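Local atomic coordinates of conserved protein (Methanothermobacter thermautotrophicus, PDB entry 2WNY), a protein that is of unknown function but, as a DUF54-family protein associated with the archaeal exosome superoperon, probably binds RNA. Residues A[66-71]-A[105-110]; A[78-83]-A[131-136]. The protein carries 1 engineered substitution. All coordinates share one frame; numbering follows the deposited sequence.

Contact 1 (A[66-71]-A[105-110]); sequences REFMEK and GVWEPV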
ATOM      1  N   ARG A  66     -11.952   4.788  -1.218  1.00 30.74           N
ATOM      2  CA  ARG A  66     -13.040   3.849  -1.392  1.00 31.42           C
ATOM      3  C   ARG A  66     -12.766   2.920  -2.558  1.00 29.49           C
ATOM      4  O   ARG A  66     -13.034   1.717  -2.468  1.00 29.42           O
ATOM      5  CB  ARG A  66     -14.387   4.573  -1.486  1.00 32.63           C
ATOM      6  CG  ARG A  66     -14.787   5.200  -0.128  1.00 38.69           C
ATOM      7  CD  ARG A  66     -16.160   5.856  -0.184  1.00 43.85           C
ATOM      8  NE  ARG A  66     -17.249   4.899  -0.002  1.00 62.71           N
ATOM      9  CZ  ARG A  66     -18.194   4.654  -0.906  1.00 66.83           C
ATOM     10  NH1 ARG A  66     -18.201   5.296  -2.069  1.00 66.08           N
ATOM     11  NH2 ARG A  66     -19.141   3.768  -0.641  1.00 68.49           N
ATOM     12  N   GLU A  67     -12.245   3.469  -3.656  1.00 30.26           N
ATOM     13  CA  GLU A  67     -11.844   2.652  -4.803  1.00 29.59           C
ATOM     14  C   GLU A  67     -10.754   1.639  -4.428  1.00 27.93           C
ATOM     15  O   GLU A  67     -10.733   0.485  -4.902  1.00 27.41           O
ATOM     16  CB  GLU A  67     -11.325   3.541  -5.951  1.00 31.70           C
ATOM     17  CG  GLU A  67     -10.838   2.730  -7.156  1.00 32.86           C
ATOM     18  CD  GLU A  67     -10.737   3.536  -8.448  1.00 39.39           C
ATOM     19  OE1 GLU A  67     -11.116   4.727  -8.470  1.00 39.41           O
ATOM     20  OE2 GLU A  67     -10.292   2.964  -9.458  1.00 40.33           O
ATOM     21  N   PHE A  68      -9.823   2.079  -3.596  1.00 26.97           N
ATOM     22  CA  PHE A  68      -8.787   1.189  -3.111  1.00 27.19           C
ATOM     23  C   PHE A  68      -9.394   0.013  -2.308  1.00 27.82           C
ATOM     24  O   PHE A  68      -9.023  -1.148  -2.510  1.00 26.98           O
ATOM     25  CB  PHE A  68      -7.806   1.944  -2.239  1.00 25.93           C
ATOM     26  CG  PHE A  68      -6.771   1.052  -1.604  1.00 28.95           C
ATOM     27  CD1 PHE A  68      -5.578   0.778  -2.261  1.00 29.19           C
ATOM     28  CD2 PHE A  68      -7.022   0.445  -0.370  1.00 24.96           C
ATOM     29  CE1 PHE A  68      -4.613  -0.067  -1.678  1.00 29.71           C
ATOM     30  CE2 PHE A  68      -6.067  -0.394   0.231  1.00 26.24           C
ATOM     31  CZ  PHE A  68      -4.871  -0.663  -0.427  1.00 28.65           C
ATOM     32  N   MET A  69     -10.302   0.327  -1.393  1.00 27.39           N
ATOM     33  CA  MET A  69     -10.925  -0.705  -0.559  1.00 30.03           C
ATOM     34  C   MET A  69     -11.727  -1.699  -1.410  1.00 32.56           C
ATOM     35  O   MET A  69     -11.745  -2.899  -1.120  1.00 34.33           O
ATOM     36  CB  MET A  69     -11.806  -0.102   0.534  1.00 31.78           C
ATOM     37  CG  MET A  69     -11.028   0.477   1.739  1.00 30.57           C
ATOM     38  SD  MET A  69      -9.781  -0.648   2.447  1.00 36.01           S
ATOM     39  CE  MET A  69     -10.916  -1.955   3.021  1.00 35.21           C
ATOM     40  N   GLU A  70     -12.359  -1.197  -2.465  1.00 33.24           N
ATOM     41  CA  GLU A  70     -13.064  -2.055  -3.418  1.00 37.25           C
ATOM     42  C   GLU A  70     -12.098  -3.099  -4.016  1.00 36.24           C
ATOM     43  O   GLU A  70     -12.382  -4.289  -4.017  1.00 35.40           O
ATOM     44  CB  GLU A  70     -13.632  -1.213  -4.553  1.00 37.91           C
ATOM     45  CG  GLU A  70     -14.971  -0.579  -4.300  1.00 49.64           C
ATOM     46  CD  GLU A  70     -15.701  -0.319  -5.611  1.00 70.03           C
ATOM     47  OE1 GLU A  70     -15.060   0.189  -6.565  1.00 70.79           O
ATOM     48  OE2 GLU A  70     -16.909  -0.637  -5.696  1.00 79.93           O
ATOM     49  N   LYS A  71     -10.948  -2.644  -4.509  1.00 33.02           N
ATOM     50  CA  LYS A  71      -9.975  -3.545  -5.124  1.00 33.49           C
ATOM     51  C   LYS A  71      -9.288  -4.415  -4.061  1.00 32.65           C
ATOM     52  O   LYS A  71      -9.090  -5.622  -4.254  1.00 32.74           O
ATOM     53  CB  LYS A  71      -8.943  -2.737  -5.915  1.00 33.05           C
ATOM     54  CG  LYS A  71      -7.745  -3.527  -6.437  1.00 37.45           C
ATOM     55  CD  LYS A  71      -8.103  -4.415  -7.607  1.00 39.21           C
ATOM     56  CE  LYS A  71      -6.844  -4.881  -8.328  1.00 42.67           C
ATOM     57  NZ  LYS A  71      -7.184  -5.298  -9.709  1.00 51.57           N
ATOM     58  N   GLY A 105      -0.638  -4.915 -13.498  1.00 32.37           N
ATOM     59  CA  GLY A 105      -2.005  -4.816 -12.967  1.00 35.29           C
ATOM     60  C   GLY A 105      -2.349  -5.914 -11.975  1.00 35.53           C
ATOM     61  O   GLY A 105      -3.520  -6.231 -11.766  1.00 37.71           O
ATOM     62  N   VAL A 106      -1.324  -6.511 -11.371  1.00 33.40           N
ATOM     63  CA  VAL A 106      -1.542  -7.598 -10.425  1.00 34.40           C
ATOM     64  C   VAL A 106      -1.052  -7.148  -9.054  1.00 33.08           C
ATOM     65  O   VAL A 106       0.006  -6.497  -8.939  1.00 32.51           O
ATOM     66  CB  VAL A 106      -0.828  -8.892 -10.853  1.00 32.59           C
ATOM     67  CG1 VAL A 106      -1.082 -10.010  -9.843  1.00 39.21           C
ATOM     68  CG2 VAL A 106      -1.273  -9.323 -12.261  1.00 40.53           C
ATOM     69  N   TRP A 107      -1.826  -7.474  -8.023  1.00 32.24           N
ATOM     70  CA  TRP A 107      -1.426  -7.175  -6.657  1.00 31.77           C
ATOM     71  C   TRP A 107      -0.816  -8.425  -6.063  1.00 33.34           C
ATOM     72  O   TRP A 107      -1.515  -9.408  -5.790  1.00 34.61           O
ATOM     73  CB  TRP A 107      -2.626  -6.743  -5.824  1.00 32.98           C
ATOM     74  CG  TRP A 107      -3.124  -5.359  -6.067  1.00 31.02           C
ATOM     75  CD1 TRP A 107      -2.999  -4.603  -7.214  1.00 33.54           C
ATOM     76  CD2 TRP A 107      -3.888  -4.569  -5.144  1.00 32.08           C
ATOM     77  NE1 TRP A 107      -3.637  -3.380  -7.045  1.00 28.34           N
ATOM     78  CE2 TRP A 107      -4.188  -3.339  -5.788  1.00 27.77           C
ATOM     79  CE3 TRP A 107      -4.350  -4.782  -3.833  1.00 30.24           C
ATOM     80  CZ2 TRP A 107      -4.889  -2.309  -5.143  1.00 28.38           C
ATOM     81  CZ3 TRP A 107      -5.057  -3.760  -3.198  1.00 30.82           C
ATOM     82  CH2 TRP A 107      -5.339  -2.555  -3.861  1.00 31.36           C
ATOM     83  N   GLU A 108       0.495  -8.395  -5.862  1.00 33.47           N
ATOM     84  CA  GLU A 108       1.188  -9.556  -5.317  1.00 36.12           C
ATOM     85  C   GLU A 108       1.870  -9.135  -4.018  1.00 35.90           C
ATOM     86  O   GLU A 108       2.837  -8.381  -4.046  1.00 35.47           O
ATOM     87  CB  GLU A 108       2.196 -10.097  -6.340  1.00 36.28           C
ATOM     88  CG  GLU A 108       2.971 -11.376  -5.921  1.00 41.95           C
ATOM     89  CD  GLU A 108       2.070 -12.594  -5.745  1.00 58.09           C
ATOM     90  OE1 GLU A 108       1.355 -12.949  -6.704  1.00 59.39           O
ATOM     91  OE2 GLU A 108       2.091 -13.195  -4.648  1.00 58.81           O
ATOM     92  N   PRO A 109       1.367  -9.635  -2.873  1.00 38.11           N
ATOM     93  CA  PRO A 109       1.998  -9.303  -1.598  1.00 37.81           C
ATOM     94  C   PRO A 109       3.400  -9.903  -1.535  1.00 39.04           C
ATOM     95  O   PRO A 109       3.625 -11.036  -1.972  1.00 39.35           O
ATOM     96  CB  PRO A 109       1.074  -9.953  -0.558  1.00 39.70           C
ATOM     97  CG  PRO A 109       0.342 -11.040  -1.304  1.00 43.27           C
ATOM     98  CD  PRO A 109       0.262 -10.604  -2.736  1.00 40.84           C
ATOM     99  N   VAL A 110       4.347  -9.123  -1.038  1.00 38.71           N
ATOM    100  CA  VAL A 110       5.706  -9.610  -0.838  1.00 42.21           C
ATOM    101  C   VAL A 110       6.180  -9.215   0.553  1.00 44.87           C
ATOM    102  O   VAL A 110       5.565  -8.365   1.211  1.00 43.23           O
ATOM    103  CB  VAL A 110       6.690  -9.078  -1.913  1.00 42.38           C
ATOM    104  CG1 VAL A 110       6.388  -9.679  -3.296  1.00 37.22           C
ATOM    105  CG2 VAL A 110       6.673  -7.557  -1.954  1.00 37.38           C
TER

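Contact 2 (A[78-83]-A[131-136]); sequences GRMDEL and VAVENI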
ATOM      1  N   GLY A  78     -11.026 -13.817   1.613  1.00 55.79           N
ATOM      2  CA  GLY A  78     -10.588 -15.160   2.011  1.00 59.87           C
ATOM      3  C   GLY A  78      -9.085 -15.362   2.121  1.00 57.79           C
ATOM      4  O   GLY A  78      -8.608 -16.491   2.175  1.00 61.34           O
ATOM      5  N   ARG A  79      -8.331 -14.269   2.156  1.00 52.65           N
ATOM      6  CA  ARG A  79      -6.888 -14.357   2.251  1.00 51.61           C
ATOM      7  C   ARG A  79      -6.401 -13.628   3.500  1.00 50.78           C
ATOM      8  O   ARG A  79      -5.306 -13.040   3.518  1.00 47.28           O
ATOM      9  CB  ARG A  79      -6.249 -13.778   0.979  1.00 47.87           C
ATOM     10  CG  ARG A  79      -6.408 -14.664  -0.244  1.00 52.79           C
ATOM     11  CD  ARG A  79      -5.920 -13.988  -1.499  1.00 51.47           C
ATOM     12  NE  ARG A  79      -4.471 -13.774  -1.470  1.00 53.08           N
ATOM     13  CZ  ARG A  79      -3.771 -13.190  -2.439  1.00 57.36           C
ATOM     14  NH1 ARG A  79      -4.375 -12.738  -3.530  1.00 55.63           N
ATOM     15  NH2 ARG A  79      -2.459 -13.057  -2.319  1.00 52.99           N
ATOM     16  N   MET A  80      -7.213 -13.660   4.553  1.00 53.28           N
ATOM     17  CA  MET A  80      -6.910 -12.864   5.745  1.00 54.99           C
ATOM     18  C   MET A  80      -5.638 -13.367   6.429  1.00 57.20           C
ATOM     19  O   MET A  80      -4.838 -12.572   6.926  1.00 57.16           O
ATOM     20  CB  MET A  80      -8.100 -12.826   6.714  1.00 57.03           C
ATOM     21  CG  MET A  80      -7.887 -11.960   7.956  1.00 57.75           C
ATOM     22  SD  MET A  80      -7.574 -10.203   7.634  1.00 53.60           S
ATOM     23  CE  MET A  80      -7.051  -9.672   9.263  1.00 50.80           C
ATOM     24  N   ASP A  81      -5.436 -14.680   6.407  1.00 61.58           N
ATOM     25  CA  ASP A  81      -4.267 -15.297   7.028  1.00 64.98           C
ATOM     26  C   ASP A  81      -2.930 -14.800   6.433  1.00 62.19           C
ATOM     27  O   ASP A  81      -1.888 -14.916   7.076  1.00 63.90           O
ATOM     28  CB  ASP A  81      -4.376 -16.819   6.955  1.00 70.64           C
ATOM     29  CG  ASP A  81      -4.254 -17.347   5.538  1.00 72.51           C
ATOM     30  OD1 ASP A  81      -4.628 -16.635   4.579  1.00 67.58           O
ATOM     31  OD2 ASP A  81      -3.776 -18.487   5.390  1.00 78.91           O
ATOM     32  N   GLU A  82      -2.974 -14.231   5.227  1.00 56.45           N
ATOM     33  CA  GLU A  82      -1.796 -13.625   4.602  1.00 55.58           C
ATOM     34  C   GLU A  82      -1.531 -12.199   5.099  1.00 52.73           C
ATOM     35  O   GLU A  82      -0.483 -11.620   4.808  1.00 52.37           O
ATOM     36  CB  GLU A  82      -1.940 -13.595   3.075  1.00 53.43           C
ATOM     37  CG  GLU A  82      -1.869 -14.958   2.398  1.00 60.12           C
ATOM     38  CD  GLU A  82      -1.999 -14.854   0.890  1.00 63.70           C
ATOM     39  OE1 GLU A  82      -1.134 -14.202   0.255  1.00 62.01           O
ATOM     40  OE2 GLU A  82      -2.969 -15.423   0.339  1.00 64.26           O
ATOM     41  N   LEU A  83      -2.479 -11.627   5.834  1.00 51.96           N
ATOM     42  CA  LEU A  83      -2.381 -10.222   6.239  1.00 47.84           C
ATOM     43  C   LEU A  83      -2.266 -10.058   7.745  1.00 49.30           C
ATOM     44  O   LEU A  83      -1.754  -9.049   8.221  1.00 46.65           O
ATOM     45  CB  LEU A  83      -3.590  -9.427   5.723  1.00 45.15           C
ATOM     46  CG  LEU A  83      -3.844  -9.354   4.210  1.00 46.51           C
ATOM     47  CD1 LEU A  83      -5.080  -8.527   3.942  1.00 49.32           C
ATOM     48  CD2 LEU A  83      -2.640  -8.775   3.432  1.00 37.43           C
ATOM     49  N   VAL A 131      -8.293  -4.935  17.192  1.00 51.26           N
ATOM     50  CA  VAL A 131      -9.447  -4.225  16.666  1.00 49.04           C
ATOM     51  C   VAL A 131      -9.309  -4.084  15.140  1.00 46.44           C
ATOM     52  O   VAL A 131     -10.233  -4.406  14.385  1.00 44.52           O
ATOM     53  CB  VAL A 131      -9.605  -2.834  17.342  1.00 50.01           C
ATOM     54  CG1 VAL A 131     -10.878  -2.130  16.871  1.00 44.96           C
ATOM     55  CG2 VAL A 131      -9.606  -2.975  18.864  1.00 53.28           C
ATOM     56  N   ALA A 132      -8.138  -3.638  14.698  1.00 43.95           N
ATOM     57  CA  ALA A 132      -7.866  -3.458  13.276  1.00 43.32           C
ATOM     58  C   ALA A 132      -7.989  -4.784  12.512  1.00 43.23           C
ATOM     59  O   ALA A 132      -8.653  -4.851  11.476  1.00 39.39           O
ATOM     60  CB  ALA A 132      -6.496  -2.833  13.074  1.00 41.83           C
ATOM     61  N   VAL A 133      -7.363  -5.832  13.053  1.00 44.32           N
ATOM     62  CA  VAL A 133      -7.443  -7.184  12.496  1.00 45.66           C
ATOM     63  C   VAL A 133      -8.905  -7.631  12.339  1.00 46.59           C
ATOM     64  O   VAL A 133      -9.326  -8.047  11.253  1.00 44.83           O
ATOM     65  CB  VAL A 133      -6.657  -8.198  13.388  1.00 49.72           C
ATOM     66  CG1 VAL A 133      -7.028  -9.638  13.060  1.00 48.66           C
ATOM     67  CG2 VAL A 133      -5.153  -7.978  13.235  1.00 48.87           C
ATOM     68  N   GLU A 134      -9.671  -7.540  13.423  1.00 48.56           N
ATOM     69  CA  GLU A 134     -11.081  -7.946  13.398  1.00 50.90           C
ATOM     70  C   GLU A 134     -11.859  -7.198  12.313  1.00 47.75           C
ATOM     71  O   GLU A 134     -12.631  -7.807  11.566  1.00 45.65           O
ATOM     72  CB  GLU A 134     -11.749  -7.765  14.770  1.00 52.43           C
ATOM     73  CG  GLU A 134     -13.262  -8.067  14.789  1.00 59.14           C
ATOM     74  CD  GLU A 134     -13.617  -9.486  14.328  1.00 75.49           C
ATOM     75  OE1 GLU A 134     -12.725 -10.365  14.279  1.00 78.22           O
ATOM     76  OE2 GLU A 134     -14.805  -9.726  14.017  1.00 81.08           O
ATOM     77  N   ASN A 135     -11.622  -5.888  12.220  1.00 45.84           N
ATOM     78  CA  ASN A 135     -12.323  -5.032  11.260  1.00 44.22           C
ATOM     79  C   ASN A 135     -12.049  -5.403   9.811  1.00 42.30           C
ATOM     80  O   ASN A 135     -12.963  -5.434   8.986  1.00 43.30           O
ATOM     81  CB  ASN A 135     -11.983  -3.562  11.506  1.00 41.55           C
ATOM     82  CG  ASN A 135     -12.668  -3.009  12.727  1.00 45.40           C
ATOM     83  OD1 ASN A 135     -13.537  -3.652  13.317  1.00 39.45           O
ATOM     84  ND2 ASN A 135     -12.276  -1.809  13.122  1.00 38.74           N
ATOM     85  N   ILE A 136     -10.788  -5.697   9.508  1.00 40.48           N
ATOM     86  CA  ILE A 136     -10.408  -6.087   8.157  1.00 40.43           C
ATOM     87  C   ILE A 136     -10.912  -7.500   7.827  1.00 42.10           C
ATOM     88  O   ILE A 136     -11.402  -7.751   6.714  1.00 40.51           O
ATOM     89  CB  ILE A 136      -8.867  -5.954   7.930  1.00 37.87           C
ATOM     90  CG1 ILE A 136      -8.397  -4.490   8.095  1.00 40.61           C
ATOM     91  CG2 ILE A 136      -8.449  -6.547   6.563  1.00 38.94           C
ATOM     92  CD1 ILE A 136      -8.935  -3.483   7.045  1.00 37.44           C
TER

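Contact 1 (A[66-71]-A[105-110])
Trp107 reaches from the 105-110 segment toward helix 62-76 and is met there by two side chains one helical turn apart, Phe68 and Lys71. The aromatic pair is oblique, neither a parallel stack nor a T-shaped one: the centroids of the Phe68 ring and the six-membered ring of Trp107 stand 5.2 Å apart, with the planes at 35°. The touching is done by the far corner of the indole, CH2 of Trp107 coming to 3.4 Å from CE1 of Phe68, while CZ3 lies a little further from the same atom.

Lys71 supplies a CH-pi contact over one face of the indole. With CG anti to the backbone N (chi1 171°), its chain leaves the helix toward Trp107, and the bend at chi2 (74°) then runs it across the ring system. CG of Lys71 is 3.7 Å from the centroid of the six-membered ring of Trp107, offset toward the rim, and CE of Lys71 lies 3.8 Å from Trp107 NE1 further along. The ammonium group ends high above the five-membered ring, NZ of Lys71 being 5.1 Å from its centroid, a long cation-pi geometry that offers at most a weak attraction.

No hydrogen bond joins the two segments. The indole N-H is satisfied elsewhere, by Asn32 O, a bond that also restrains the ring's rotation. Before the tryptophan, Gly105 is the C-prime residue of the Schellman motif that ends helix 99-103, its positive phi turning the chain out of the helix.

Helix 62-76 packs here on the antiparallel sheet: Phe68 also touches Ile8 and Ile11 of strand 8-17 and Leu118 and Ile120 of strand 115-122, while Trp107 rests on Leu97 of strand 92-98, just ahead of edge strand 109-110.

Contact 2 (A[78-83]-A[131-136])
Met80 extends its thioether from a short 3-10 turn to helix 129-139, where sulfur and methyl group meet different residues on successive turns. CE of Met80 lies 3.8 Å from CG1 of Val133 and also 3.4 Å from the backbone O of Val133, so the methyl touches both the side chain and the main chain of that residue. SD of Met80 packs 3.9 Å from CG2 of Ile136, the two side chains crossing at about a right angle. The touching methyl of Ile136 is the short branch; the longer CG1-CD1 branch leads away from the 78-83 segment. The side-chain contacts are apolar, and no hydrogen bond joins the segments.

Torsions place the thioether: CG of Met80 is anti to the backbone N (chi1 -177°), a bend follows at chi2 (61°), and the extended last torsion carries CE out to Val133.

The turn bearing Met80 is held by backbone bonds from Glu82 N to Arg79 O and from Leu83 N to Met80 O. Across it Arg79 grips Glu82 side-on in a bidentate salt bridge. NE of Arg79 is 2.9 Å from Glu82 OE2, approaching from above the carboxylate plane, whereas NH2 of Arg79 meets OE1 of Glu82 on its syn side at 3.1 Å in a nearly straight bond (176°). This paired grip fixes both groups relative to each other.

On the helix side, Asn135 ND2 bonds to Glu123 O, tying the helix to the chain just after strand 115-122. Phe87, further along the loop that carries Met80, touches Met80, Val133 and Ile136 alike. Ile136 also packs on Phe72 of helix 62-76 and Val122 of strand 115-122, placing the contact between the C-terminal helix, the loop after helix 62-76 and the sheet.

Overall arrangement
Contacts 1 and 2 have centres about 15 Å apart and cross along the chain, in the order 66-71, 78-83, 105-110, 131-136. Helix 62-76 connects them: it carries the first segment of contact 1 and leads into the loop that holds 78-83. Strand 115-122 also lies beside both, near Phe68 and Ile136. The two touch directly where CG of Pro109 packs 3.6 Å from NH2 of Arg79, so the salt-bridged turn abuts edge strand 109-110. Together they join helix 62-76 and its following loop to the edge-strand region and to the C-terminal helix of a compact single-chain fold.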